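Local coordinates for FERM, ARHGEF and pleckstrin domain-containing protein 2 (Mus musculus, PDB 4GYV) that acts as a guanine nucleotide exchange factor that activates RAC1, here represented by its catalytic DH (RhoGEF) domain, at residues I15-I29 / C142-R156. Residues are numbered along the deposited sequence; the frame is centred on the assembly and turned at random.
Sequences ILATERTYLKDLEVI and CYLPLNTFLLKPVQR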
loop_
_atom_site.group_PDB
_atom_site.type_symbol
_atom_site.label_atom_id
_atom_site.label_comp_id
_atom_site.label_asym_id
_atom_site.label_seq_id
_atom_site.Cartn_x
_atom_site.Cartn_y
_atom_site.Cartn_z
ATOM N N ILE A 15 -1.235 -17.809 0.053
ATOM C CA ILE A 15 -2.481 -17.523 0.756
ATOM C C ILE A 15 -2.489 -16.090 1.281
ATOM O O ILE A 15 -3.441 -15.337 1.094
ATOM C CB ILE A 15 -2.686 -18.486 1.925
ATOM C CG1 ILE A 15 -2.979 -19.898 1.417
ATOM C CG2 ILE A 15 -3.854 -18.061 2.824
ATOM C CD1 ILE A 15 -3.012 -20.890 2.568
ATOM N N LEU A 16 -1.404 -15.708 1.925
ATOM C CA LEU A 16 -1.289 -14.378 2.488
ATOM C C LEU A 16 -1.342 -13.290 1.429
ATOM O O LEU A 16 -2.163 -12.391 1.499
ATOM C CB LEU A 16 0.023 -14.266 3.240
ATOM C CG LEU A 16 0.235 -12.887 3.839
ATOM C CD1 LEU A 16 -0.867 -12.668 4.810
ATOM C CD2 LEU A 16 1.547 -12.809 4.551
ATOM N N ALA A 17 -0.451 -13.362 0.454
ATOM C CA ALA A 17 -0.388 -12.320 -0.558
ATOM C C ALA A 17 -1.719 -12.165 -1.271
ATOM O O ALA A 17 -2.159 -11.049 -1.532
ATOM C CB ALA A 17 0.716 -12.599 -1.561
ATOM N N THR A 18 -2.366 -13.277 -1.582
ATOM C CA THR A 18 -3.640 -13.189 -2.265
ATOM C C THR A 18 -4.777 -12.710 -1.358
ATOM O O THR A 18 -5.722 -12.098 -1.832
ATOM C CB THR A 18 -4.019 -14.505 -2.997
ATOM O OG1 THR A 18 -4.178 -15.573 -2.057
ATOM C CG2 THR A 18 -2.974 -14.849 -4.020
ATOM N N GLU A 19 -4.686 -12.979 -0.064
ATOM C CA GLU A 19 -5.681 -12.457 0.878
ATOM C C GLU A 19 -5.663 -10.920 0.968
ATOM O O GLU A 19 -6.726 -10.290 0.939
ATOM C CB GLU A 19 -5.499 -13.048 2.279
ATOM C CG GLU A 19 -6.683 -12.796 3.195
ATOM C CD GLU A 19 -7.893 -13.702 2.865
ATOM O OE1 GLU A 19 -7.793 -14.566 1.960
ATOM O OE2 GLU A 19 -8.950 -13.551 3.517
ATOM N N ARG A 20 -4.460 -10.341 1.087
ATOM C CA ARG A 20 -4.271 -8.893 1.147
ATOM C C ARG A 20 -4.925 -8.201 -0.056
ATOM O O ARG A 20 -5.657 -7.230 0.113
ATOM C CB ARG A 20 -2.784 -8.529 1.234
ATOM C CG ARG A 20 -2.326 -7.909 2.557
ATOM C CD ARG A 20 -0.913 -7.296 2.492
ATOM N NE ARG A 20 0.064 -7.972 3.364
ATOM C CZ ARG A 20 1.055 -8.768 2.944
ATOM N NH1 ARG A 20 1.219 -9.011 1.646
ATOM N NH2 ARG A 20 1.890 -9.323 3.822
ATOM N N THR A 21 -4.682 -8.715 -1.261
ATOM C CA THR A 21 -5.265 -8.152 -2.468
ATOM C C THR A 21 -6.786 -8.258 -2.485
ATOM O O THR A 21 -7.477 -7.328 -2.885
ATOM C CB THR A 21 -4.781 -8.879 -3.718
ATOM O OG1 THR A 21 -3.373 -8.774 -3.800
ATOM C CG2 THR A 21 -5.374 -8.239 -4.970
ATOM N N TYR A 22 -7.311 -9.409 -2.090
ATOM C CA TYR A 22 -8.741 -9.643 -2.203
ATOM C C TYR A 22 -9.439 -8.665 -1.283
ATOM O O TYR A 22 -10.512 -8.152 -1.609
ATOM C CB TYR A 22 -9.078 -11.105 -1.887
ATOM C CG TYR A 22 -10.486 -11.386 -1.441
ATOM C CD1 TYR A 22 -11.528 -11.407 -2.341
ATOM C CD2 TYR A 22 -10.767 -11.658 -0.113
ATOM C CE1 TYR A 22 -12.824 -11.670 -1.924
ATOM C CE2 TYR A 22 -12.049 -11.921 0.314
ATOM C CZ TYR A 22 -13.071 -11.923 -0.593
ATOM O OH TYR A 22 -14.346 -12.199 -0.173
ATOM N N LEU A 23 -8.793 -8.369 -0.157
ATOM C CA LEU A 23 -9.312 -7.403 0.806
ATOM C C LEU A 23 -9.390 -5.995 0.235
ATOM O O LEU A 23 -10.438 -5.349 0.314
ATOM C CB LEU A 23 -8.517 -7.456 2.109
ATOM C CG LEU A 23 -9.077 -8.579 2.984
ATOM C CD1 LEU A 23 -8.106 -9.010 4.020
ATOM C CD2 LEU A 23 -10.382 -8.178 3.635
ATOM N N LYS A 24 -8.293 -5.528 -0.353
ATOM C CA LYS A 24 -8.285 -4.262 -1.061
ATOM C C LYS A 24 -9.399 -4.226 -2.140
ATOM O O LYS A 24 -9.972 -3.175 -2.407
ATOM C CB LYS A 24 -6.912 -4.021 -1.685
ATOM C CG LYS A 24 -5.828 -3.532 -0.727
ATOM C CD LYS A 24 -5.348 -2.108 -1.098
ATOM C CE LYS A 24 -4.685 -1.370 0.088
ATOM N NZ LYS A 24 -3.346 -1.932 0.479
ATOM N N ASP A 25 -9.704 -5.372 -2.751
ATOM C CA ASP A 25 -10.757 -5.446 -3.763
ATOM C C ASP A 25 -12.130 -5.248 -3.123
ATOM O O ASP A 25 -12.949 -4.484 -3.632
ATOM C CB ASP A 25 -10.692 -6.760 -4.561
ATOM C CG ASP A 25 -9.566 -6.768 -5.596
ATOM O OD1 ASP A 25 -9.101 -5.661 -5.966
ATOM O OD2 ASP A 25 -9.155 -7.874 -6.046
ATOM N N LEU A 26 -12.374 -5.910 -1.998
ATOM C CA LEU A 26 -13.577 -5.647 -1.233
ATOM C C LEU A 26 -13.714 -4.168 -0.849
ATOM O O LEU A 26 -14.818 -3.623 -0.825
ATOM C CB LEU A 26 -13.606 -6.489 0.035
ATOM C CG LEU A 26 -13.760 -7.992 -0.154
ATOM C CD1 LEU A 26 -14.034 -8.638 1.208
ATOM C CD2 LEU A 26 -14.853 -8.326 -1.201
ATOM N N GLU A 27 -12.600 -3.510 -0.539
ATOM C CA GLU A 27 -12.692 -2.097 -0.156
ATOM C C GLU A 27 -13.242 -1.191 -1.277
ATOM O O GLU A 27 -13.793 -0.135 -0.992
ATOM C CB GLU A 27 -11.375 -1.578 0.431
ATOM C CG GLU A 27 -10.979 -2.349 1.675
ATOM C CD GLU A 27 -9.749 -1.821 2.398
ATOM O OE1 GLU A 27 -8.930 -1.054 1.825
ATOM O OE2 GLU A 27 -9.618 -2.212 3.573
ATOM N N VAL A 28 -13.107 -1.611 -2.531
ATOM C CA VAL A 28 -13.727 -0.892 -3.632
ATOM C C VAL A 28 -15.221 -0.774 -3.380
ATOM O O VAL A 28 -15.827 0.260 -3.644
ATOM C CB VAL A 28 -13.557 -1.606 -4.979
ATOM C CG1 VAL A 28 -14.269 -0.817 -6.069
ATOM C CG2 VAL A 28 -12.103 -1.760 -5.318
ATOM N N ILE A 29 -15.815 -1.838 -2.855
ATOM C CA ILE A 29 -17.243 -1.819 -2.556
ATOM C C ILE A 29 -17.545 -1.228 -1.200
ATOM O O ILE A 29 -18.355 -0.315 -1.090
ATOM C CB ILE A 29 -17.821 -3.219 -2.549
ATOM C CG1 ILE A 29 -17.704 -3.842 -3.929
ATOM C CG2 ILE A 29 -19.253 -3.189 -2.084
ATOM C CD1 ILE A 29 -17.846 -5.357 -3.870
ATOM N N CYS A 142 -11.667 1.878 -9.148
ATOM C CA CYS A 142 -12.572 0.884 -9.670
ATOM C C CYS A 142 -12.001 0.419 -10.990
ATOM O O CYS A 142 -12.401 0.892 -12.051
ATOM C CB CYS A 142 -13.942 1.519 -9.880
ATOM S SG CYS A 142 -15.279 0.355 -10.011
ATOM N N TYR A 143 -11.050 -0.504 -10.921
ATOM C CA TYR A 143 -10.300 -0.910 -12.102
ATOM C C TYR A 143 -10.984 -2.024 -12.874
ATOM O O TYR A 143 -10.543 -2.388 -13.953
ATOM C CB TYR A 143 -8.874 -1.302 -11.725
ATOM C CG TYR A 143 -8.772 -2.519 -10.850
ATOM C CD1 TYR A 143 -9.036 -2.451 -9.493
ATOM C CD2 TYR A 143 -8.393 -3.753 -11.382
ATOM C CE1 TYR A 143 -8.937 -3.603 -8.674
ATOM C CE2 TYR A 143 -8.296 -4.894 -10.584
ATOM C CZ TYR A 143 -8.568 -4.817 -9.230
ATOM O OH TYR A 143 -8.476 -5.956 -8.438
ATOM N N LEU A 144 -12.055 -2.578 -12.316
ATOM C CA LEU A 144 -12.927 -3.465 -13.082
ATOM C C LEU A 144 -14.309 -2.896 -12.970
ATOM O O LEU A 144 -14.543 -1.986 -12.176
ATOM C CB LEU A 144 -12.943 -4.874 -12.519
ATOM C CG LEU A 144 -11.589 -5.426 -12.109
ATOM C CD1 LEU A 144 -11.841 -6.564 -11.186
ATOM C CD2 LEU A 144 -10.830 -5.875 -13.334
ATOM N N PRO A 145 -15.230 -3.396 -13.793
ATOM C CA PRO A 145 -16.604 -2.955 -13.594
ATOM C C PRO A 145 -17.037 -3.358 -12.202
ATOM O O PRO A 145 -16.771 -4.484 -11.779
ATOM C CB PRO A 145 -17.376 -3.738 -14.635
ATOM C CG PRO A 145 -16.378 -4.345 -15.546
ATOM C CD PRO A 145 -15.020 -3.936 -15.141
ATOM N N LEU A 146 -17.675 -2.430 -11.499
ATOM C CA LEU A 146 -18.022 -2.627 -10.106
ATOM C C LEU A 146 -18.664 -3.979 -9.818
ATOM O O LEU A 146 -18.160 -4.743 -8.997
ATOM C CB LEU A 146 -18.911 -1.500 -9.580
ATOM C CG LEU A 146 -19.146 -1.885 -8.123
ATOM C CD1 LEU A 146 -18.249 -1.127 -7.158
ATOM C CD2 LEU A 146 -20.598 -1.780 -7.782
ATOM N N ASN A 147 -19.755 -4.285 -10.504
ATOM C CA ASN A 147 -20.414 -5.562 -10.287
ATOM C C ASN A 147 -19.506 -6.804 -10.381
ATOM O O ASN A 147 -19.816 -7.832 -9.803
ATOM C CB ASN A 147 -21.637 -5.706 -11.202
ATOM C CG ASN A 147 -22.839 -4.897 -10.713
ATOM O OD1 ASN A 147 -22.837 -4.371 -9.603
ATOM N ND2 ASN A 147 -23.877 -4.815 -11.537
ATOM N N THR A 148 -18.377 -6.730 -11.073
ATOM C CA THR A 148 -17.562 -7.934 -11.172
ATOM C C THR A 148 -16.758 -8.179 -9.884
ATOM O O THR A 148 -16.264 -9.285 -9.637
ATOM C CB THR A 148 -16.707 -8.000 -12.472
ATOM O OG1 THR A 148 -15.478 -7.334 -12.281
ATOM C CG2 THR A 148 -17.418 -7.360 -13.656
ATOM N N PHE A 149 -16.665 -7.150 -9.047
ATOM C CA PHE A 149 -16.101 -7.314 -7.716
ATOM C C PHE A 149 -16.997 -8.183 -6.870
ATOM O O PHE A 149 -16.528 -8.823 -5.951
ATOM C CB PHE A 149 -15.904 -5.967 -7.010
ATOM C CG PHE A 149 -14.781 -5.141 -7.577
ATOM C CD1 PHE A 149 -13.475 -5.309 -7.121
ATOM C CD2 PHE A 149 -15.024 -4.205 -8.583
ATOM C CE1 PHE A 149 -12.423 -4.549 -7.649
ATOM C CE2 PHE A 149 -13.983 -3.444 -9.114
ATOM C CZ PHE A 149 -12.679 -3.615 -8.641
ATOM N N LEU A 150 -18.293 -8.199 -7.165
ATOM C CA LEU A 150 -19.224 -9.034 -6.408
ATOM C C LEU A 150 -19.065 -10.536 -6.634
ATOM O O LEU A 150 -19.550 -11.343 -5.838
ATOM C CB LEU A 150 -20.647 -8.627 -6.707
ATOM C CG LEU A 150 -21.019 -7.331 -6.024
ATOM C CD1 LEU A 150 -22.451 -6.979 -6.385
ATOM C CD2 LEU A 150 -20.883 -7.539 -4.555
ATOM N N LEU A 151 -18.377 -10.916 -7.708
ATOM C CA LEU A 151 -18.079 -12.326 -7.956
ATOM C C LEU A 151 -16.832 -12.789 -7.192
ATOM O O LEU A 151 -16.507 -13.967 -7.215
ATOM C CB LEU A 151 -17.860 -12.580 -9.447
ATOM C CG LEU A 151 -18.975 -12.158 -10.391
ATOM C CD1 LEU A 151 -18.462 -12.050 -11.808
ATOM C CD2 LEU A 151 -20.076 -13.158 -10.310
ATOM N N LYS A 152 -16.117 -11.866 -6.547
ATOM C CA LYS A 152 -14.847 -12.221 -5.915
ATOM C C LYS A 152 -14.979 -13.040 -4.625
ATOM O O LYS A 152 -14.280 -14.036 -4.475
ATOM C CB LYS A 152 -13.924 -10.998 -5.750
ATOM C CG LYS A 152 -13.618 -10.354 -7.086
ATOM C CD LYS A 152 -12.393 -9.435 -7.124
ATOM C CE LYS A 152 -11.827 -9.408 -8.570
ATOM N NZ LYS A 152 -10.452 -8.812 -8.665
ATOM N N PRO A 153 -15.887 -12.652 -3.708
ATOM C CA PRO A 153 -16.028 -13.439 -2.474
ATOM C C PRO A 153 -16.200 -14.955 -2.694
ATOM O O PRO A 153 -15.402 -15.733 -2.169
ATOM C CB PRO A 153 -17.283 -12.841 -1.831
ATOM C CG PRO A 153 -17.269 -11.432 -2.270
ATOM C CD PRO A 153 -16.785 -11.479 -3.696
ATOM N N VAL A 154 -17.205 -15.374 -3.456
ATOM C CA VAL A 154 -17.392 -16.807 -3.664
ATOM C C VAL A 154 -16.205 -17.425 -4.416
ATOM O O VAL A 154 -15.745 -18.514 -4.101
ATOM C CB VAL A 154 -18.739 -17.128 -4.334
ATOM C CG1 VAL A 154 -18.849 -18.602 -4.622
ATOM C CG2 VAL A 154 -19.868 -16.722 -3.423
ATOM N N GLN A 155 -15.680 -16.708 -5.391
ATOM C CA GLN A 155 -14.452 -17.134 -6.032
ATOM C C GLN A 155 -13.299 -17.335 -5.034
ATOM O O GLN A 155 -12.490 -18.234 -5.210
ATOM C CB GLN A 155 -14.071 -16.148 -7.121
ATOM C CG GLN A 155 -12.779 -16.473 -7.823
ATOM C CD GLN A 155 -12.434 -15.459 -8.903
ATOM O OE1 GLN A 155 -12.882 -14.307 -8.869
ATOM N NE2 GLN A 155 -11.633 -15.887 -9.868
ATOM N N ARG A 156 -13.240 -16.520 -3.978
ATOM C CA ARG A 156 -12.175 -16.645 -2.971
ATOM C C ARG A 156 -12.307 -17.966 -2.242
ATOM O O ARG A 156 -11.307 -18.606 -1.919
ATOM C CB ARG A 156 -12.195 -15.493 -1.972
ATOM C CG ARG A 156 -11.065 -15.476 -0.982
ATOM C CD ARG A 156 -9.727 -15.219 -1.652
ATOM N NE ARG A 156 -8.618 -15.271 -0.690
ATOM C CZ ARG A 156 -7.366 -15.614 -0.991
ATOM N NH1 ARG A 156 -7.042 -15.948 -2.228
ATOM N NH2 ARG A 156 -6.436 -15.630 -0.052
#
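R156 reaches E19 side-on, with NE and NH2 both on one carboxylate oxygen. E19 OE1 is 2.6 Å from R156 NH2 and lies in the guanidinium plane. The carboxylate is turned 45° against that plane. R156 NH1 also donates to T18 OG1 at 2.9 Å, tilted from the plane. T18 OG1 bonds the E14 backbone carbonyl as well. With CG anti to the backbone N (chi1 -175°), R156 CG lies over the Y22 ring; the chain bends there and carries the guanidinium to E19. R156 CG sits 3.9 Å from the Y22 centroid in a CH-pi contact. L26 CG lies over the rim of the opposite face. Replacing R156 by alanine is likely to leave E19 without this charge partner and to uncover one face of Y22. The tight apolar part lies further along. There V28 CG1 is over the F149 ring, 4.1 Å from its centroid, and I29 CD1 packs on F149 CB and L150 CD2. Y143 is the one exposed residue, on the looser solvent side, with D25 and K152 buried behind it. D25 OD1 accepts from Y143 OH at 2.6 Å, and D25 OD2 takes K152 NZ at 3.1 Å from above the carboxylate plane. E77 of a second subunit packs on Y143. Within the all-helical DH domain, residues 15-29, on helix 7-39, run nearly antiparallel to residues 152-156 of helix 152-170. H62 of helix 56-77 meets Y22 edge-to-face, and F136 of helix 127-137 packs on V28.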